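Local coordinates for hypothetical protein TT1823 (Thermus thermophilus, PDB 1ZPW) that is a Cas2 protein of the CRISPR adaptive immune system, probably a metal-dependent RNA endonuclease that acts as a homodimer and joins a Cas1 dimer, at residues A[55-59]-A[60-64]; A[41-44]-A[45-48]; A[22-25]-A[26-30]. All blocks are in the same frame, centred on the assembly; numbering follows the deposited sequence. Where two conformers were deposited one is given.

Contact 1. Residues A[55-59]-A[60-64]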
# COMPACT_ATOMS: atom_id res chain seq x y z
N ARG A 55 4.71 10.27 -8.35
CA ARG A 55 5.52 10.32 -9.56
C ARG A 55 5.03 9.25 -10.53
O ARG A 55 5.13 9.44 -11.73
CB ARG A 55 7.02 10.15 -9.31
CG ARG A 55 7.63 11.12 -8.32
CD ARG A 55 9.12 10.91 -8.03
NE ARG A 55 9.66 12.03 -7.27
CZ ARG A 55 10.55 11.94 -6.30
NH1 ARG A 55 11.03 10.75 -5.96
NH2 ARG A 55 10.95 13.04 -5.65
N LEU A 56 4.50 8.14 -9.99
CA LEU A 56 4.21 6.95 -10.79
C LEU A 56 2.81 6.86 -11.34
O LEU A 56 2.62 6.26 -12.41
CB LEU A 56 4.44 5.67 -9.95
CG LEU A 56 5.85 5.45 -9.41
CD1 LEU A 56 5.91 4.22 -8.50
CD2 LEU A 56 6.89 5.33 -10.51
N LEU A 57 1.85 7.38 -10.60
CA LEU A 57 0.42 7.17 -10.90
C LEU A 57 -0.09 8.11 -11.98
O LEU A 57 0.36 9.26 -12.08
CB LEU A 57 -0.46 7.37 -9.66
CG LEU A 57 -0.18 6.61 -8.34
CD1 LEU A 57 -0.74 7.36 -7.15
CD2 LEU A 57 -0.80 5.28 -8.40
N ASP A 58 -1.05 7.63 -12.76
CA ASP A 58 -1.84 8.46 -13.65
C ASP A 58 -3.05 8.86 -12.85
O ASP A 58 -3.96 8.07 -12.64
CB ASP A 58 -2.27 7.63 -14.86
CG ASP A 58 -3.03 8.45 -15.92
OD1 ASP A 58 -4.00 9.16 -15.58
OD2 ASP A 58 -2.73 8.38 -17.12
N LEU A 59 -3.09 10.08 -12.33
CA LEU A 59 -4.14 10.33 -11.32
C LEU A 59 -5.55 10.52 -11.93
O LEU A 59 -6.54 10.57 -11.20
CB LEU A 59 -3.73 11.39 -10.26
CG LEU A 59 -2.71 10.91 -9.19
CD1 LEU A 59 -2.85 11.62 -7.84
CD2 LEU A 59 -2.73 9.42 -8.93
N GLY A 60 -5.64 10.51 -13.26
CA GLY A 60 -6.91 10.40 -13.95
C GLY A 60 -7.44 8.98 -14.13
O GLY A 60 -8.63 8.81 -14.43
N GLN A 61 -6.58 7.97 -13.97
CA GLN A 61 -6.99 6.57 -14.16
C GLN A 61 -6.83 5.69 -12.91
O GLN A 61 -7.51 4.65 -12.80
CB GLN A 61 -6.20 5.89 -15.28
CG GLN A 61 -6.50 6.39 -16.67
CD GLN A 61 -5.87 5.53 -17.78
OE1 GLN A 61 -6.02 5.84 -18.97
NE2 GLN A 61 -5.16 4.45 -17.41
N ASP A 62 -5.90 6.05 -12.05
CA ASP A 62 -5.41 5.15 -10.99
C ASP A 62 -5.99 5.57 -9.66
O ASP A 62 -6.33 6.75 -9.47
CB ASP A 62 -3.90 5.30 -10.87
CG ASP A 62 -3.16 4.77 -12.06
OD1 ASP A 62 -3.77 4.05 -12.91
OD2 ASP A 62 -1.97 5.03 -12.21
N ALA A 63 -6.12 4.60 -8.75
CA ALA A 63 -6.56 4.89 -7.38
C ALA A 63 -5.62 4.25 -6.37
O ALA A 63 -5.27 3.10 -6.48
CB ALA A 63 -7.94 4.34 -7.16
N LEU A 64 -5.30 5.00 -5.32
CA LEU A 64 -4.51 4.49 -4.22
C LEU A 64 -5.16 4.97 -2.94
O LEU A 64 -5.36 6.18 -2.75
CB LEU A 64 -3.05 5.00 -4.32
CG LEU A 64 -2.03 4.47 -3.31
CD1 LEU A 64 -0.62 5.02 -3.58
CD2 LEU A 64 -2.35 4.81 -1.90
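Between Asp58 and Asp62 the backbone closes a tight turn on a single carbonyl: Asp58 O accepts Gln61 N at 2.9 Å, from above the carbonyl plane, and also Asp62 N, nearly along the C=O direction. The turn joins helix 43-56 to strand 63-68 of a ferredoxin-like fold. Asp62 answers with its side chain, its OD2 accepting from Asp58 N at 2.8 Å in a fairly straight bond. This N-H comes from above the carboxylate plane, 51° out of it. Aspartate suits the place because its short chain, with CG beside its own backbone N (chi1 -68°), delivers an oxygen straight back to the start of the turn. Asp58 has its CG anti to the backbone N, and OD1 bends over the turn to a weak Asx-turn bond with Gly60 N at 3.1 Å. Leu57 lays CD2 against Asp62 CB at 4.0 Å, while its CD1 meets Leu64 CD1. Arg17 forms a salt bridge with the same OD2 that holds Asp58 N. One carboxylate oxygen therefore ties the turn both to itself and to helix 15-26, and the side chain of Asp62 lies about 7 Å from that of Asp11, the predicted magnesium ligand.

Contact 2. Residues A[41-44]-A[45-48]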
# COMPACT_ATOMS: atom_id res chain seq x y z
N LEU A 41 4.35 2.80 8.89
CA LEU A 41 4.78 4.15 8.49
C LEU A 41 4.63 5.09 9.65
O LEU A 41 3.70 4.98 10.48
CB LEU A 41 3.92 4.69 7.33
CG LEU A 41 3.80 3.80 6.08
CD1 LEU A 41 2.58 4.24 5.23
CD2 LEU A 41 5.07 3.73 5.30
N ASP A 42 5.54 6.06 9.70
CA ASP A 42 5.27 7.24 10.50
C ASP A 42 4.99 8.41 9.55
O ASP A 42 4.92 8.23 8.33
CB ASP A 42 6.43 7.53 11.46
CG ASP A 42 7.75 7.70 10.75
OD1 ASP A 42 8.78 7.68 11.46
OD2 ASP A 42 7.87 7.85 9.50
N GLU A 43 4.81 9.62 10.10
CA GLU A 43 4.51 10.77 9.27
C GLU A 43 5.51 10.97 8.13
O GLU A 43 5.11 11.22 6.99
CB GLU A 43 4.38 12.05 10.10
CG GLU A 43 3.24 12.94 9.62
CD GLU A 43 1.88 12.23 9.65
OE1 GLU A 43 1.09 12.37 8.67
OE2 GLU A 43 1.59 11.54 10.66
N ARG A 44 6.80 10.82 8.43
CA ARG A 44 7.83 11.07 7.44
C ARG A 44 7.80 10.02 6.30
O ARG A 44 7.88 10.36 5.10
CB ARG A 44 9.20 11.06 8.11
CG ARG A 44 10.31 11.24 7.08
CD ARG A 44 11.73 10.96 7.59
NE ARG A 44 12.03 9.55 7.87
CZ ARG A 44 12.41 8.64 6.98
NH1 ARG A 44 12.53 8.96 5.68
NH2 ARG A 44 12.66 7.40 7.37
N LEU A 45 7.67 8.76 6.68
CA LEU A 45 7.62 7.70 5.68
C LEU A 45 6.34 7.75 4.89
O LEU A 45 6.32 7.40 3.70
CB LEU A 45 7.77 6.33 6.33
CG LEU A 45 9.16 5.91 6.81
CD1 LEU A 45 9.02 4.63 7.64
CD2 LEU A 45 10.13 5.70 5.65
N LEU A 46 5.26 8.14 5.53
CA LEU A 46 3.98 8.27 4.82
C LEU A 46 4.09 9.34 3.73
O LEU A 46 3.71 9.13 2.58
CB LEU A 46 2.85 8.54 5.82
CG LEU A 46 1.45 8.85 5.30
CD1 LEU A 46 0.98 7.70 4.41
CD2 LEU A 46 0.55 9.02 6.51
N GLU A 47 4.64 10.50 4.09
CA GLU A 47 4.83 11.56 3.12
C GLU A 47 5.74 11.10 1.98
O GLU A 47 5.49 11.42 0.83
CB GLU A 47 5.45 12.77 3.83
CG GLU A 47 5.63 13.93 2.90
CD GLU A 47 6.40 15.08 3.53
OE1 GLU A 47 5.89 16.20 3.44
OE2 GLU A 47 7.49 14.86 4.09
N ASP A 48 6.78 10.33 2.31
CA ASP A 48 7.72 9.84 1.31
C ASP A 48 7.03 8.88 0.34
O ASP A 48 7.22 8.97 -0.90
CB ASP A 48 8.88 9.12 1.99
CG ASP A 48 9.98 8.73 1.02
OD1 ASP A 48 10.30 7.52 0.92
OD2 ASP A 48 10.59 9.57 0.31
O HOH W 1 9.04 12.57 4.04
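Asp42 and Leu45 meet at the start of helix 43-56, where Asp42 is the N-cap and its OD2 accepts Leu45 N at 3.0 Å. The amide hydrogen points almost straight at the oxygen (166°). Asp42 manages this with CG between its backbone N and carbonyl carbon (chi1 57°), which swings the short carboxylate over the first turn. An aspartate fits because the early helical amides lack carbonyls before them, and its negative charge should also suit the positive end of the helix dipole.

Leu45 can be followed outward from this bond. Its CB touches Leu41 CD2 at 3.9 Å on one side and faces the capping oxygen on another. CG lies 3.6 Å from Asp42 OD2 and over one face of the Arg44 guanidinium. At the tip the branches part: CD1 stays near the carboxylate, whereas CD2 rests against Arg44 NH2 at 3.5 Å. The Arg44 chain, bent at chi3 (70°), turns its guanidinium over its neighbour Leu45, so that a leucine on this partly exposed flank gains cover from a long charged residue.

Leu41, just before the cap, crosses Leu46 at about a right angle, with Leu41 CD1 and Leu46 CD1 3.9 Å apart. This pairing of the residue before the N-cap with the fourth of the helix is a hydrophobic staple, and both leucines also pack on Tyr6 of strand 4-11. Leu46 N donates to Asp42 O at 2.8 Å, starting the regular helical bonding. Asp42 N, by contrast, is buried with no partner in the model. Further along, a water donates to Arg44 O at 2.7 Å and also to Glu47 OE2 at 2.8 Å.

Contact 3. Residues A[22-25]-A[26-30]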
# COMPACT_ATOMS: atom_id res chain seq x y z
N ALA A 22 3.94 -1.48 -7.18
CA ALA A 22 4.23 -2.60 -6.28
C ALA A 22 5.69 -2.64 -5.85
O ALA A 22 5.99 -2.92 -4.69
CB ALA A 22 3.82 -3.94 -6.90
N ASN A 23 6.59 -2.37 -6.78
CA ASN A 23 8.01 -2.35 -6.45
C ASN A 23 8.31 -1.24 -5.45
O ASN A 23 9.10 -1.43 -4.52
CB ASN A 23 8.85 -2.19 -7.72
CG ASN A 23 8.84 -3.43 -8.57
OD1 ASN A 23 8.64 -4.55 -8.08
ND2 ASN A 23 9.07 -3.25 -9.88
N LEU A 24 7.65 -0.10 -5.63
CA LEU A 24 7.79 0.98 -4.64
C LEU A 24 7.30 0.55 -3.26
O LEU A 24 7.99 0.75 -2.25
CB LEU A 24 7.08 2.23 -5.15
CG LEU A 24 6.96 3.35 -4.11
CD1 LEU A 24 8.36 3.87 -3.84
CD2 LEU A 24 6.01 4.45 -4.58
N LEU A 25 6.11 -0.07 -3.22
CA LEU A 25 5.53 -0.45 -1.94
C LEU A 25 6.39 -1.46 -1.15
O LEU A 25 6.39 -1.44 0.07
CB LEU A 25 4.10 -0.98 -2.13
CG LEU A 25 3.13 0.14 -2.59
CD1 LEU A 25 1.71 -0.43 -2.73
CD2 LEU A 25 3.08 1.34 -1.62
N LYS A 26 7.15 -2.29 -1.86
CA LYS A 26 8.10 -3.21 -1.24
C LYS A 26 9.12 -2.51 -0.35
O LYS A 26 9.62 -3.10 0.61
CB LYS A 26 8.79 -4.04 -2.32
CG LYS A 26 7.84 -4.99 -3.00
CD LYS A 26 7.76 -6.33 -2.30
CE LYS A 26 6.79 -7.23 -3.06
NZ LYS A 26 6.78 -8.63 -2.63
N SER A 27 9.44 -1.25 -0.65
CA SER A 27 10.40 -0.51 0.16
C SER A 27 9.80 -0.07 1.51
O SER A 27 10.53 0.35 2.44
CB SER A 27 11.10 0.60 -0.67
OG SER A 27 10.21 1.66 -0.90
N TYR A 28 8.47 -0.19 1.66
CA TYR A 28 7.79 0.22 2.87
C TYR A 28 7.06 -0.89 3.60
O TYR A 28 6.59 -0.69 4.71
CB TYR A 28 6.74 1.30 2.59
CG TYR A 28 7.29 2.51 1.92
CD1 TYR A 28 7.85 3.54 2.66
CD2 TYR A 28 7.29 2.61 0.52
CE1 TYR A 28 8.38 4.67 2.00
CE2 TYR A 28 7.79 3.70 -0.11
CZ TYR A 28 8.33 4.73 0.62
OH TYR A 28 8.81 5.82 -0.06
N GLY A 29 6.90 -2.04 2.95
CA GLY A 29 6.09 -3.07 3.55
C GLY A 29 5.98 -4.29 2.69
O GLY A 29 6.81 -4.50 1.79
N GLU A 30 4.94 -5.09 2.94
CA GLU A 30 4.81 -6.38 2.28
C GLU A 30 3.42 -6.57 1.70
O GLU A 30 2.41 -6.08 2.25
CB GLU A 30 5.11 -7.56 3.25
CG GLU A 30 6.40 -7.46 4.05
CD GLU A 30 7.62 -7.51 3.17
OE1 GLU A 30 7.50 -8.01 2.04
OE2 GLU A 30 8.70 -7.04 3.62
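Ser27 and Tyr28 close over the carbonyl of Leu24, and here the contact is tight. Ser27 OG donates to Leu24 O at 2.8 Å, in the carbonyl plane. The backbone Ser27 N reaches the same oxygen at 2.9 Å but from well above that plane, so the two donors grip it from different directions. Serine suits the spot because its hydroxyl, standing between backbone N and carbonyl carbon (chi1 73°), folds back onto a last-turn carbonyl that has no further helical amide to accept from. The Tyr28 ring passes the same oxygen obliquely, with CD2 3.4 Å from Leu24 O. Leu24 CD1 then meets the ring's edge in plane, 3.8 Å from Tyr28 CE2, so the leucine lies against the edge of the ring. Beyond the two segments the phenol OH is hydrogen-bonded to Asp48 OD1, which anchors the far end of the ring on helix 43-56.

These residues make the corner between helix 15-26 and strand 29-33 in the ferredoxin-like β-α-β-β-α-β fold. Leu25 leans on the sheet at Val8 and Tyr10, while its carbonyl takes Tyr28 N at 2.9 Å. Gly29 N gives that same carbonyl a weak bond at 3.0 Å. At Gly29 the backbone leaves helical geometry for an almost fully extended phi of 178°, which a residue lacking CB adopts readily.

The opposite character appears at Lys26, which is exposed. Lys26 N keeps an ordinary helical bond to Ala22 O at 3.1 Å, and Lys26 CG also touches Ala22 O. Past this point the chain bends at chi2 (-89°) and leads its ammonium away from Ala22-Leu25, though part of the side chain touches Phe37 of strand 36-41.

All three contacts are local and sit where a helix of the ferredoxin-like fold begins or ends. Contact 2 starts helix 43-56 and contact 1 takes in its end; contact 3 takes helix 15-26 into the sheet. Contacts 1 and 2 are surface contacts about 19 Å apart between centres, whereas contact 3 is partly buried and touches both. Leu56 CD1 meets Leu24 CD2 at 3.9 Å by apolar packing, and Leu41 CD2 packs on Tyr28 CD1 at 3.8 Å. Carboxylates join the backbone carbonyls as acceptors of amides in contacts 1 and 2; in contact 3 carbonyls alone accept, from a serine hydroxyl as well as from amides.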